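Local atomic coordinates of glutamate--tRNA ligase, cytoplasmic (Saccharomyces cerevisiae, PDB entry 2HRA), a protein that attaches glutamate, first activated by ATP to Glu-AMP, to tRNA(Glu), and binds the cofactor Arc1p through this N-terminal GST-like domain. Residues L23-K28 / P62-D67; K28-A33 / D57-P62; V32-L37 / D182-S187; L37-I42 / A138-W143; V105-A110 / R147-C152. All blocks are in the same frame, centred on the assembly; numbering follows the deposited sequence.

In the fold
Strand 21-26 opens the domain and becomes the middle strand of a small sheet. Contact 1 pairs it with strand 64-66 and closes the first loop. Contact 2 is nested inside that loop and joins the turns that follow strands 21-26 and 51-56. Contacts 3 and 4 both start from helix 34-46 and share Leu37. Contact 3 reaches the late helix 180-195 and closes the longest loop. Contact 3 also crosses contact 1. Contacts 4 and 5 nest inside contact 3. Contact 4 ties helix 34-46 to helix 137-148 and crosses contacts 1, 2 and 5. Contact 5 lies within the helical half and joins the ends of helices 90-104 and 137-148.

Contact 1: residues L23-K28 / P62-D67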
# COMPACT_ATOMS: atom_id res chain seq x y z
N LEU A 23 -12.55 3.12 6.83
CA LEU A 23 -11.11 2.84 6.97
C LEU A 23 -10.42 3.99 7.66
O LEU A 23 -10.29 5.09 7.11
CB LEU A 23 -10.45 2.60 5.60
CG LEU A 23 -8.92 2.31 5.59
CD1 LEU A 23 -8.62 1.07 6.38
CD2 LEU A 23 -8.39 2.22 4.14
N THR A 24 -9.92 3.74 8.86
CA THR A 24 -9.13 4.74 9.56
C THR A 24 -7.65 4.60 9.18
O THR A 24 -7.11 3.49 9.17
CB THR A 24 -9.35 4.62 11.08
OG1 THR A 24 -10.76 4.52 11.35
CG2 THR A 24 -8.77 5.83 11.78
N ILE A 25 -7.01 5.71 8.85
CA ILE A 25 -5.59 5.75 8.53
C ILE A 25 -4.90 6.71 9.48
O ILE A 25 -5.35 7.81 9.64
CB ILE A 25 -5.33 6.21 7.06
CG1 ILE A 25 -6.01 5.25 6.09
CG2 ILE A 25 -3.84 6.20 6.74
CD1 ILE A 25 -5.25 3.91 5.92
N ASN A 26 -3.79 6.27 10.08
CA ASN A 26 -3.08 7.01 11.13
C ASN A 26 -1.84 7.67 10.55
O ASN A 26 -0.94 6.98 10.11
CB ASN A 26 -2.68 6.03 12.24
CG ASN A 26 -1.97 6.69 13.42
OD1 ASN A 26 -1.65 7.89 13.40
ND2 ASN A 26 -1.71 5.90 14.46
N GLY A 27 -1.77 9.01 10.56
CA GLY A 27 -0.62 9.74 10.01
C GLY A 27 0.63 9.79 10.88
O GLY A 27 1.69 10.27 10.42
N LYS A 28 0.55 9.30 12.12
CA LYS A 28 1.74 9.22 12.98
C LYS A 28 2.24 7.79 13.17
O LYS A 28 3.20 7.56 13.90
CB LYS A 28 1.48 9.94 14.32
CG LYS A 28 2.08 11.36 14.36
CD LYS A 28 1.38 12.24 15.35
CE LYS A 28 1.82 13.70 15.24
NZ LYS A 28 0.89 14.63 15.99
N PRO A 62 -3.62 2.17 16.35
CA PRO A 62 -3.35 1.32 15.21
C PRO A 62 -3.02 2.13 13.96
O PRO A 62 -3.50 3.25 13.78
CB PRO A 62 -4.68 0.57 15.01
CG PRO A 62 -5.31 0.54 16.34
CD PRO A 62 -4.85 1.77 17.06
N ALA A 63 -2.20 1.55 13.10
CA ALA A 63 -1.86 2.16 11.83
C ALA A 63 -3.08 2.30 10.92
O ALA A 63 -3.16 3.22 10.09
CB ALA A 63 -0.80 1.33 11.14
N ALA A 64 -4.01 1.38 11.06
CA ALA A 64 -5.18 1.33 10.21
C ALA A 64 -6.23 0.45 10.87
O ALA A 64 -5.91 -0.44 11.67
CB ALA A 64 -4.80 0.80 8.80
N LYS A 65 -7.49 0.71 10.56
CA LYS A 65 -8.57 -0.05 11.13
C LYS A 65 -9.66 -0.11 10.07
O LYS A 65 -9.97 0.89 9.48
CB LYS A 65 -9.04 0.74 12.35
CG LYS A 65 -9.71 -0.01 13.44
CD LYS A 65 -10.45 1.01 14.30
CE LYS A 65 -10.62 0.61 15.71
NZ LYS A 65 -11.38 1.73 16.36
N LEU A 66 -10.20 -1.29 9.79
CA LEU A 66 -11.34 -1.42 8.87
C LEU A 66 -12.54 -1.73 9.72
O LEU A 66 -12.64 -2.84 10.25
CB LEU A 66 -11.15 -2.55 7.87
CG LEU A 66 -12.34 -2.72 6.92
CD1 LEU A 66 -12.51 -1.47 6.07
CD2 LEU A 66 -12.15 -3.95 6.05
N ASP A 67 -13.46 -0.78 9.80
CA ASP A 67 -14.60 -0.85 10.71
C ASP A 67 -14.03 -1.02 12.14
O ASP A 67 -13.40 -0.10 12.65
CB ASP A 67 -15.61 -1.90 10.24
CG ASP A 67 -16.26 -1.52 8.91
OD1 ASP A 67 -16.52 -0.31 8.70
OD2 ASP A 67 -16.49 -2.41 8.06
O HOH W 1 -12.58 2.40 11.34
O HOH W 2 -1.20 4.50 8.86
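Thr24 and Lys65 exchange two backbone hydrogen bonds: Thr24 N gives to Lys65 O (2.9 Å) and Lys65 N to Thr24 O (3.1 Å). They form the hydrogen-bonded pair of an antiparallel bridge between strands 23-26 and 64-66. The sheet belongs to the thioredoxin-like half of a GST-like fold. Two residues along from this pair, Asn26 N donates to Ala63 O.

The Asn26 side chain continues the pairing. Its CG is anti to the backbone N (chi1 -178°). ND2 gives to Pro62 O (3.3 Å), which lies near the amide plane of Asn26. Seen from Pro62, the donor stands above the carbonyl plane. ND2 also bonds to Asp58 O. OD1 accepts from Lys28 N (2.9 Å), which makes an Asx turn. Bonds at both ends of the amide hold its rotation. One water donates to Asn26 O and Ala63 O. A second joins Thr24 OG1 to Asp67 O.

The two sheet faces differ. Thr24 and Lys65 share the partly exposed face, with CB atoms 4.1 Å apart. Leu23, Ile25, Ala64 and Leu66 occupy the buried face, which helices 34-46 and 73-80 cover. There Ile25 CD1 lies 4.3 Å from Ala64 CB. Two residues earlier on the same face, Leu23 CD1 lies 3.4 Å from Lys65 O.

Contact 2: residues K28-A33 / D57-P62; sequences KAPIVA and DDKKAP
The Lys28 chain passes on one side of the Asp57 carboxylate plane, with CD nearest to CG and with CE and NZ out by OD1. The ammonium group forms a salt bridge, with Lys28 NZ 3.1 Å from Asp57 OD1. It meets that oxygen from above the carboxylate plane, 49° out of it. The methylenes keep to the same side: Lys28 CE is 3.3 Å from Asp57 OD1 and Lys28 CD is 3.8 Å from Asp57 CG. Lys28 is extended beyond CG, which carries NZ out to the carboxylate; the two side chains cross obliquely.

The Pro30 ring meets the Lys59 chain, and the two cross at about a right angle. Lys59 CG lies 4.1 Å from Pro30 CD, and Lys59 CE touches Pro30 CG. The CG of Lys59 is anti to the backbone N (chi1 -164°), where it also lies 3.4 Å from Lys28 O. Both Pro30 and Lys59 touch a crystal neighbour, so the pose of this pair may owe something to the lattice.

Between these two pairs the backbones come close. Lys28 CB packs on the amide nitrogen of Lys59 at 3.6 Å. The second loop is shaped by an Asx turn, in which Asp58 OD1 accepts from Lys60 N (2.9 Å). Most of the touching residues are exposed. Asp57 also leans on Leu188 of helix 180-195.

Loop 28-33 leads from strand to helix inside the beta-alpha-beta unit, and 57-62 leaves that unit for strand 64-66, as in the thioredoxin-like half of a GST-like fold.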
# COMPACT_ATOMS: atom_id res chain seq x y z
N LYS A 28 0.55 9.30 12.12
CA LYS A 28 1.74 9.22 12.98
C LYS A 28 2.24 7.79 13.17
O LYS A 28 3.20 7.56 13.90
CB LYS A 28 1.48 9.94 14.32
CG LYS A 28 2.08 11.36 14.36
CD LYS A 28 1.38 12.24 15.35
CE LYS A 28 1.82 13.70 15.24
NZ LYS A 28 0.89 14.63 15.99
N ALA A 29 1.63 6.84 12.46
CA ALA A 29 2.11 5.46 12.40
C ALA A 29 3.53 5.46 11.86
O ALA A 29 3.76 6.03 10.80
CB ALA A 29 1.23 4.64 11.49
N PRO A 30 4.48 4.81 12.56
CA PRO A 30 5.85 4.81 12.04
C PRO A 30 5.99 4.08 10.73
O PRO A 30 6.88 4.37 9.98
CB PRO A 30 6.69 4.15 13.15
CG PRO A 30 5.72 3.49 14.05
CD PRO A 30 4.36 4.10 13.85
N ILE A 31 5.11 3.13 10.46
CA ILE A 31 5.00 2.55 9.14
C ILE A 31 3.58 2.83 8.69
O ILE A 31 2.64 2.17 9.12
CB ILE A 31 5.27 1.03 9.15
CG1 ILE A 31 6.59 0.73 9.90
CG2 ILE A 31 5.25 0.48 7.73
CD1 ILE A 31 6.80 -0.79 10.18
N VAL A 32 3.44 3.82 7.82
CA VAL A 32 2.14 4.29 7.32
C VAL A 32 1.45 3.25 6.45
O VAL A 32 2.11 2.58 5.63
CB VAL A 32 2.35 5.64 6.56
CG1 VAL A 32 1.04 6.11 5.87
CG2 VAL A 32 2.89 6.71 7.51
N ALA A 33 0.14 3.11 6.63
CA ALA A 33 -0.67 2.09 5.98
C ALA A 33 -0.99 2.44 4.53
O ALA A 33 -2.16 2.53 4.13
CB ALA A 33 -1.94 1.86 6.78
N ASP A 57 -4.23 10.83 14.11
CA ASP A 57 -2.86 11.33 14.05
C ASP A 57 -2.29 11.15 15.43
O ASP A 57 -2.18 12.10 16.22
CB ASP A 57 -2.84 12.79 13.60
CG ASP A 57 -1.48 13.24 13.10
OD1 ASP A 57 -0.99 14.26 13.60
OD2 ASP A 57 -0.89 12.58 12.22
N ASP A 58 -1.98 9.90 15.74
CA ASP A 58 -1.58 9.55 17.09
C ASP A 58 -0.78 8.28 17.00
O ASP A 58 -1.29 7.27 16.55
CB ASP A 58 -2.81 9.32 17.96
CG ASP A 58 -2.47 8.93 19.37
OD1 ASP A 58 -1.26 8.84 19.70
OD2 ASP A 58 -3.41 8.70 20.16
N LYS A 59 0.48 8.34 17.42
CA LYS A 59 1.36 7.19 17.31
C LYS A 59 0.96 6.06 18.27
O LYS A 59 1.40 4.93 18.07
CB LYS A 59 2.80 7.57 17.57
CG LYS A 59 3.76 6.51 17.10
CD LYS A 59 5.02 6.50 17.89
CE LYS A 59 5.57 5.09 17.87
NZ LYS A 59 7.01 5.13 17.83
N LYS A 60 0.11 6.35 19.26
CA LYS A 60 -0.42 5.29 20.13
C LYS A 60 -1.81 4.82 19.68
O LYS A 60 -2.72 4.64 20.48
CB LYS A 60 -0.47 5.78 21.59
CG LYS A 60 0.89 6.15 22.16
CD LYS A 60 0.75 6.88 23.51
CE LYS A 60 2.12 7.43 23.96
NZ LYS A 60 2.20 7.84 25.40
N ALA A 61 -1.95 4.61 18.38
CA ALA A 61 -3.19 4.10 17.81
C ALA A 61 -2.77 3.17 16.68
O ALA A 61 -1.68 3.34 16.12
CB ALA A 61 -4.06 5.22 17.28
N PRO A 62 -3.62 2.17 16.35
CA PRO A 62 -3.35 1.32 15.21
C PRO A 62 -3.02 2.13 13.96
O PRO A 62 -3.50 3.25 13.78
CB PRO A 62 -4.68 0.57 15.01
CG PRO A 62 -5.31 0.54 16.34
CD PRO A 62 -4.85 1.77 17.06

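Contact 3: residues V32-L37 / D182-S187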
# COMPACT_ATOMS: atom_id res chain seq x y z
N VAL A 32 3.44 3.82 7.82
CA VAL A 32 2.14 4.29 7.32
C VAL A 32 1.45 3.25 6.45
O VAL A 32 2.11 2.58 5.63
CB VAL A 32 2.35 5.64 6.56
CG1 VAL A 32 1.04 6.11 5.87
CG2 VAL A 32 2.89 6.71 7.51
N ALA A 33 0.14 3.11 6.63
CA ALA A 33 -0.67 2.09 5.98
C ALA A 33 -0.99 2.44 4.53
O ALA A 33 -2.16 2.53 4.13
CB ALA A 33 -1.94 1.86 6.78
N TYR A 34 0.04 2.62 3.72
CA TYR A 34 -0.16 3.02 2.32
C TYR A 34 -0.91 1.95 1.56
O TYR A 34 -1.79 2.25 0.77
CB TYR A 34 1.18 3.39 1.62
CG TYR A 34 1.72 4.73 2.04
CD1 TYR A 34 2.87 4.83 2.83
CD2 TYR A 34 1.06 5.90 1.71
CE1 TYR A 34 3.35 6.04 3.22
CE2 TYR A 34 1.57 7.16 2.13
CZ TYR A 34 2.69 7.21 2.87
OH TYR A 34 3.20 8.42 3.31
N ALA A 35 -0.58 0.69 1.79
CA ALA A 35 -1.19 -0.39 1.03
C ALA A 35 -2.70 -0.39 1.19
O ALA A 35 -3.44 -0.54 0.22
CB ALA A 35 -0.62 -1.71 1.44
N GLU A 36 -3.12 -0.21 2.44
CA GLU A 36 -4.49 -0.19 2.88
C GLU A 36 -5.18 1.00 2.29
O GLU A 36 -6.27 0.87 1.74
CB GLU A 36 -4.57 -0.11 4.42
CG GLU A 36 -4.14 -1.39 5.15
CD GLU A 36 -2.58 -1.52 5.35
OE1 GLU A 36 -1.82 -0.68 4.86
OE2 GLU A 36 -2.14 -2.48 6.02
N LEU A 37 -4.54 2.16 2.37
CA LEU A 37 -5.11 3.36 1.77
C LEU A 37 -5.28 3.24 0.26
O LEU A 37 -6.29 3.68 -0.28
CB LEU A 37 -4.27 4.60 2.11
CG LEU A 37 -4.64 5.95 1.46
CD1 LEU A 37 -5.96 6.55 1.94
CD2 LEU A 37 -3.50 6.93 1.74
N ASP A 182 0.32 12.61 -0.77
CA ASP A 182 -0.25 13.97 -0.80
C ASP A 182 -1.69 14.03 -0.28
O ASP A 182 -2.04 14.95 0.47
CB ASP A 182 -0.20 14.55 -2.22
CG ASP A 182 1.22 14.91 -2.64
OD1 ASP A 182 1.39 15.31 -3.82
OD2 ASP A 182 2.14 14.83 -1.80
N PHE A 183 -2.52 13.06 -0.65
CA PHE A 183 -3.87 12.97 -0.10
C PHE A 183 -3.84 12.87 1.41
O PHE A 183 -4.59 13.55 2.11
CB PHE A 183 -4.62 11.75 -0.62
CG PHE A 183 -5.88 11.46 0.16
CD1 PHE A 183 -7.04 12.19 -0.07
CD2 PHE A 183 -5.88 10.52 1.17
CE1 PHE A 183 -8.18 11.96 0.67
CE2 PHE A 183 -7.04 10.29 1.92
CZ PHE A 183 -8.18 11.00 1.67
N LEU A 184 -2.99 12.01 1.92
CA LEU A 184 -2.90 11.81 3.36
C LEU A 184 -2.40 13.07 4.08
O LEU A 184 -2.95 13.48 5.10
CB LEU A 184 -2.03 10.59 3.65
CG LEU A 184 -1.97 10.12 5.08
CD1 LEU A 184 -3.35 9.99 5.69
CD2 LEU A 184 -1.19 8.78 5.11
N SER A 185 -1.38 13.69 3.52
CA SER A 185 -0.76 14.85 4.16
C SER A 185 -1.59 16.15 4.08
O SER A 185 -1.56 16.96 5.02
CB SER A 185 0.67 15.05 3.63
OG SER A 185 0.72 15.89 2.49
N LYS A 186 -2.32 16.35 2.98
CA LYS A 186 -3.29 17.46 2.90
C LYS A 186 -4.49 17.27 3.82
O LYS A 186 -4.96 18.21 4.42
CB LYS A 186 -3.78 17.68 1.45
CG LYS A 186 -2.66 18.20 0.55
CD LYS A 186 -2.97 18.10 -0.95
CE LYS A 186 -1.71 18.39 -1.81
NZ LYS A 186 -1.29 19.84 -1.76
N SER A 187 -4.98 16.04 3.94
CA SER A 187 -6.08 15.73 4.82
C SER A 187 -5.70 15.91 6.28
O SER A 187 -6.51 16.31 7.10
CB SER A 187 -6.53 14.30 4.60
OG SER A 187 -6.96 14.17 3.27
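Phe183 and Leu37 make the first touch along 182-187. Leu37 CD1 sits 3.9 Å from Phe183 CE2 and nearly as close to Phe183 CD2. The two side chains meet at a slant. The CG of Phe183 is anti to the backbone N (chi1 167°), and the bond from CA to CB already points toward 32-37. Arg41, one turn further along helix 34-46, also touches Phe183.

Leu184 carries the larger share of the packing. Its CD2 meets Val32 CG1 tip to tip at 3.6 Å. The same methyl lies 4.4 Å from Tyr34 CE2. Closer to the backbone, Leu184 CB lies 4.4 Å from Leu37 CD2. Val32 CG1, Leu184 CD2 and the Tyr34 ring form a three-way cluster, with Val32 CG1 3.5 Å above one face of the ring, offset toward the rim.

This is a seam between the two halves of the GST-like fold. Helix 180-195 of the helical half lies against the start of helix 34-46. It also covers strands 21-26 and 51-56, where Leu184 touches Ile25 and Leu55. No hydrogen bond crosses between the two segments. Tyr34 OH has a weak hydrogen bond to His181, just before 182-187. Ala33 is the N-cap residue of helix 34-46 and the centre of an inverse gamma turn.

Further along, Ser187 turns back on its own helix. Its OG gives a hydrogen bond to Phe183 O (2.7 Å), and Ser187 N reaches the same oxygen (3.1 Å) from the opposite face of the carbonyl plane. Ser187 OG also stands over the rim of one face of the Phe183 ring.

Contact 4: residues L37-I42 / A138-W143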
# COMPACT_ATOMS: atom_id res chain seq x y z
N LEU A 37 -4.54 2.16 2.37
CA LEU A 37 -5.11 3.36 1.77
C LEU A 37 -5.28 3.24 0.26
O LEU A 37 -6.29 3.68 -0.28
CB LEU A 37 -4.27 4.60 2.11
CG LEU A 37 -4.64 5.95 1.46
CD1 LEU A 37 -5.96 6.55 1.94
CD2 LEU A 37 -3.50 6.93 1.74
N ILE A 38 -4.29 2.66 -0.44
CA ILE A 38 -4.36 2.56 -1.90
C ILE A 38 -5.48 1.56 -2.30
O ILE A 38 -6.30 1.80 -3.21
CB ILE A 38 -2.93 2.21 -2.51
CG1 ILE A 38 -1.96 3.38 -2.31
CG2 ILE A 38 -2.98 1.96 -4.01
CD1 ILE A 38 -0.49 3.06 -2.61
N ALA A 39 -5.57 0.47 -1.55
CA ALA A 39 -6.64 -0.51 -1.74
C ALA A 39 -8.02 0.16 -1.74
O ALA A 39 -8.88 -0.18 -2.56
CB ALA A 39 -6.56 -1.59 -0.66
N ALA A 40 -8.22 1.06 -0.76
CA ALA A 40 -9.46 1.79 -0.57
C ALA A 40 -9.66 2.77 -1.70
O ALA A 40 -10.75 2.93 -2.18
CB ALA A 40 -9.45 2.54 0.78
N ARG A 41 -8.59 3.41 -2.16
CA ARG A 41 -8.70 4.29 -3.32
C ARG A 41 -9.10 3.55 -4.58
O ARG A 41 -9.88 4.07 -5.39
CB ARG A 41 -7.40 5.07 -3.51
CG ARG A 41 -7.18 6.03 -2.36
CD ARG A 41 -5.73 6.47 -2.20
NE ARG A 41 -5.19 7.22 -3.34
CZ ARG A 41 -5.30 8.54 -3.54
NH1 ARG A 41 -6.01 9.35 -2.74
NH2 ARG A 41 -4.74 9.07 -4.62
N ILE A 42 -8.59 2.32 -4.74
CA ILE A 42 -8.96 1.49 -5.87
C ILE A 42 -10.44 1.13 -5.79
O ILE A 42 -11.19 1.25 -6.76
CB ILE A 42 -8.06 0.22 -5.95
CG1 ILE A 42 -6.61 0.64 -6.25
CG2 ILE A 42 -8.63 -0.77 -7.04
CD1 ILE A 42 -5.50 -0.44 -5.94
N ALA A 138 -1.42 -7.93 -5.16
CA ALA A 138 0.00 -8.16 -4.92
C ALA A 138 0.80 -6.85 -5.13
O ALA A 138 1.68 -6.50 -4.34
CB ALA A 138 0.52 -9.30 -5.85
N ASP A 139 0.51 -6.16 -6.23
CA ASP A 139 1.18 -4.92 -6.56
C ASP A 139 0.87 -3.85 -5.52
O ASP A 139 1.73 -3.07 -5.15
CB ASP A 139 0.75 -4.44 -7.96
CG ASP A 139 1.11 -5.43 -9.04
OD1 ASP A 139 0.19 -6.17 -9.48
OD2 ASP A 139 2.30 -5.49 -9.42
N VAL A 140 -0.37 -3.82 -5.04
CA VAL A 140 -0.80 -2.77 -4.11
C VAL A 140 -0.06 -2.91 -2.80
O VAL A 140 0.45 -1.94 -2.25
CB VAL A 140 -2.34 -2.82 -3.91
CG1 VAL A 140 -2.79 -1.87 -2.86
CG2 VAL A 140 -3.05 -2.54 -5.24
N ALA A 141 0.03 -4.13 -2.33
CA ALA A 141 0.70 -4.40 -1.08
C ALA A 141 2.19 -4.12 -1.18
O ALA A 141 2.76 -3.52 -0.26
CB ALA A 141 0.43 -5.85 -0.64
N CYS A 142 2.83 -4.53 -2.28
CA CYS A 142 4.27 -4.32 -2.41
C CYS A 142 4.60 -2.87 -2.65
O CYS A 142 5.60 -2.36 -2.13
CB CYS A 142 4.90 -5.24 -3.47
SG CYS A 142 4.85 -7.00 -3.05
N TRP A 143 3.76 -2.17 -3.41
CA TRP A 143 4.01 -0.75 -3.66
C TRP A 143 3.87 0.07 -2.38
O TRP A 143 4.74 0.88 -2.06
CB TRP A 143 3.09 -0.18 -4.71
CG TRP A 143 3.62 1.12 -5.29
CD1 TRP A 143 4.35 1.24 -6.41
CD2 TRP A 143 3.41 2.46 -4.79
NE1 TRP A 143 4.63 2.56 -6.65
CE2 TRP A 143 4.08 3.33 -5.66
CE3 TRP A 143 2.76 3.01 -3.67
CZ2 TRP A 143 4.11 4.72 -5.46
CZ3 TRP A 143 2.78 4.37 -3.48
CH2 TRP A 143 3.44 5.22 -4.38
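Ile42 and Val140 form the tight end of this helix pair. Ile42 CD1 and Val140 CG2 reach toward each other tip to tip and stop at 3.3 Å, closer than usual van der Waals contact. The second close spot lies one helical turn away on each helix. There Ile38 CD1 is 3.4 Å from Trp143 CE3 and 3.6 Å from Trp143 CZ3. Ile38 and the indole cross at about a right angle. The CG of Trp143 is anti to the backbone N (chi1 -161°), and the bond from CA to CB already points toward 37-42.

Between these spots the packing is easier. Val140 CG1, anti to its backbone N (chi1 174°), fits against Ile38 and Ala39. It lies 4.0 Å from Ile38 CG2 and 4.4 Å from Ala39 CB. Ile38 and Val140 slide past each other in opposite directions. The small Ala39 lets the backbones approach, with its CA 6.7 Å from Val140 CA. The helix segments cross at 142°, with axes 9.7 Å apart. The touching residues are all buried, and no hydrogen bond joins them. The partly exposed side belongs to Arg41, which takes no part in this pairing and bonds to Pro175 O and Ile176 O.

Helix 34-46 comes from the thioredoxin-like half and helix 137-148 from the helical half of the GST-like fold. Trp143 stacks on Tyr168 and bonds to its carbonyl oxygen. Tyr168 lies on helix 162-172, within a region that interacts with Arc1p. Phe177 of helix 175-178 meets Trp143 edge-to-face and also touches Ile38 and Val140.

Contact 5: residues V105-A110 / R147-C152; sequences VIKNFA and RSNGMC
The lead-in to helix 109-122 lies beside the type I beta turn Asn149-Cys152, where Met151 meets Phe109. Met151 SD is 4.2 Å from Phe109 CB. The modelled place of the Met151 methyl is doubtful.

Lys107 runs alongside the turn and passes the Asn149 side chain in the opposite direction. Its CE lies 3.8 Å from Gly150 N. Both segments belong to the helical half of the GST-like fold. They run in the same direction, one leaving helix 90-104 and the other leaving helix 137-148.

No clear direct hydrogen bond crosses, but two waters do the joining. One donates to Val105 O (2.6 Å) and to Ser148 OG (3.0 Å). The other accepts from Lys107 NZ (3.0 Å) and Gly150 N and donates to Ser148 O. Ser148 OG also bonds to Ala145 O, and Val105 CG1 lies 3.9 Å from Ser148 OG. Asn108 is the N-cap of helix 109-122, its OD1 accepting from Lys111 N. Phe109 also touches Lys159, at the start of a region that interacts with Arc1p.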
# COMPACT_ATOMS: atom_id res chain seq x y z
N VAL A 105 8.46 -4.07 4.48
CA VAL A 105 8.31 -2.93 5.41
C VAL A 105 9.45 -2.81 6.45
O VAL A 105 9.60 -1.76 7.11
CB VAL A 105 6.97 -2.96 6.18
CG1 VAL A 105 5.83 -2.72 5.21
CG2 VAL A 105 6.83 -4.25 6.96
N ILE A 106 10.22 -3.88 6.58
CA ILE A 106 11.23 -4.01 7.62
C ILE A 106 12.51 -3.32 7.20
O ILE A 106 13.07 -3.63 6.13
CB ILE A 106 11.51 -5.49 7.93
CG1 ILE A 106 10.23 -6.16 8.46
CG2 ILE A 106 12.60 -5.65 9.00
CD1 ILE A 106 10.45 -7.55 9.04
N LYS A 107 12.99 -2.42 8.06
CA LYS A 107 14.19 -1.65 7.79
C LYS A 107 15.43 -2.41 8.28
O LYS A 107 16.06 -2.06 9.28
CB LYS A 107 14.09 -0.24 8.40
CG LYS A 107 13.05 0.68 7.66
CD LYS A 107 13.35 2.15 7.99
CE LYS A 107 12.35 3.16 7.39
NZ LYS A 107 12.72 4.57 7.83
N ASN A 108 15.73 -3.47 7.52
CA ASN A 108 16.97 -4.23 7.66
C ASN A 108 17.57 -4.37 6.27
O ASN A 108 16.98 -4.96 5.37
CB ASN A 108 16.69 -5.60 8.30
CG ASN A 108 17.96 -6.42 8.48
OD1 ASN A 108 18.56 -6.86 7.50
ND2 ASN A 108 18.38 -6.62 9.74
N PHE A 109 18.74 -3.78 6.12
CA PHE A 109 19.44 -3.64 4.84
C PHE A 109 19.68 -4.97 4.11
O PHE A 109 19.27 -5.12 2.93
CB PHE A 109 20.77 -2.93 5.10
CG PHE A 109 21.55 -2.66 3.85
CD1 PHE A 109 21.35 -1.47 3.15
CD2 PHE A 109 22.47 -3.57 3.37
CE1 PHE A 109 22.07 -1.21 2.00
CE2 PHE A 109 23.20 -3.30 2.23
CZ PHE A 109 23.00 -2.11 1.55
N ALA A 110 20.29 -5.93 4.80
CA ALA A 110 20.53 -7.24 4.19
C ALA A 110 19.22 -7.92 3.80
O ALA A 110 19.09 -8.41 2.69
CB ALA A 110 21.35 -8.14 5.12
N ARG A 147 6.71 2.28 -0.43
CA ARG A 147 6.42 3.69 -0.17
C ARG A 147 6.66 4.00 1.30
O ARG A 147 7.17 5.05 1.64
CB ARG A 147 4.98 4.07 -0.56
CG ARG A 147 4.62 5.56 -0.41
CD ARG A 147 5.64 6.43 -1.12
NE ARG A 147 5.44 7.86 -0.95
CZ ARG A 147 5.94 8.58 0.04
NH1 ARG A 147 6.69 8.02 0.99
NH2 ARG A 147 5.68 9.87 0.09
N SER A 148 6.30 3.07 2.16
CA SER A 148 6.42 3.30 3.61
C SER A 148 7.89 3.21 4.07
O SER A 148 8.25 3.75 5.11
CB SER A 148 5.55 2.29 4.38
OG SER A 148 6.28 1.08 4.64
N ASN A 149 8.73 2.52 3.29
CA ASN A 149 10.10 2.16 3.71
C ASN A 149 11.16 2.98 3.00
O ASN A 149 11.54 2.66 1.87
CB ASN A 149 10.35 0.69 3.44
CG ASN A 149 11.60 0.17 4.07
OD1 ASN A 149 11.69 -1.03 4.32
ND2 ASN A 149 12.57 1.04 4.37
N GLY A 150 11.67 3.99 3.70
CA GLY A 150 12.62 4.94 3.16
C GLY A 150 13.98 4.35 2.79
O GLY A 150 14.71 4.95 2.02
N MET A 151 14.30 3.18 3.34
CA MET A 151 15.56 2.50 3.06
C MET A 151 15.68 1.94 1.64
O MET A 151 16.79 1.77 1.11
CB MET A 151 15.74 1.34 4.05
CG MET A 151 17.10 0.69 3.99
SD MET A 151 17.50 -0.26 5.49
CE MET A 151 16.33 -1.56 5.38
N CYS A 152 14.55 1.62 1.02
CA CYS A 152 14.58 0.86 -0.23
C CYS A 152 15.08 1.62 -1.46
O CYS A 152 15.66 1.02 -2.36
CB CYS A 152 13.23 0.20 -0.46
SG CYS A 152 11.88 1.24 -1.06
O HOH W 3 8.74 0.62 6.34
O HOH W 4 10.50 5.63 6.12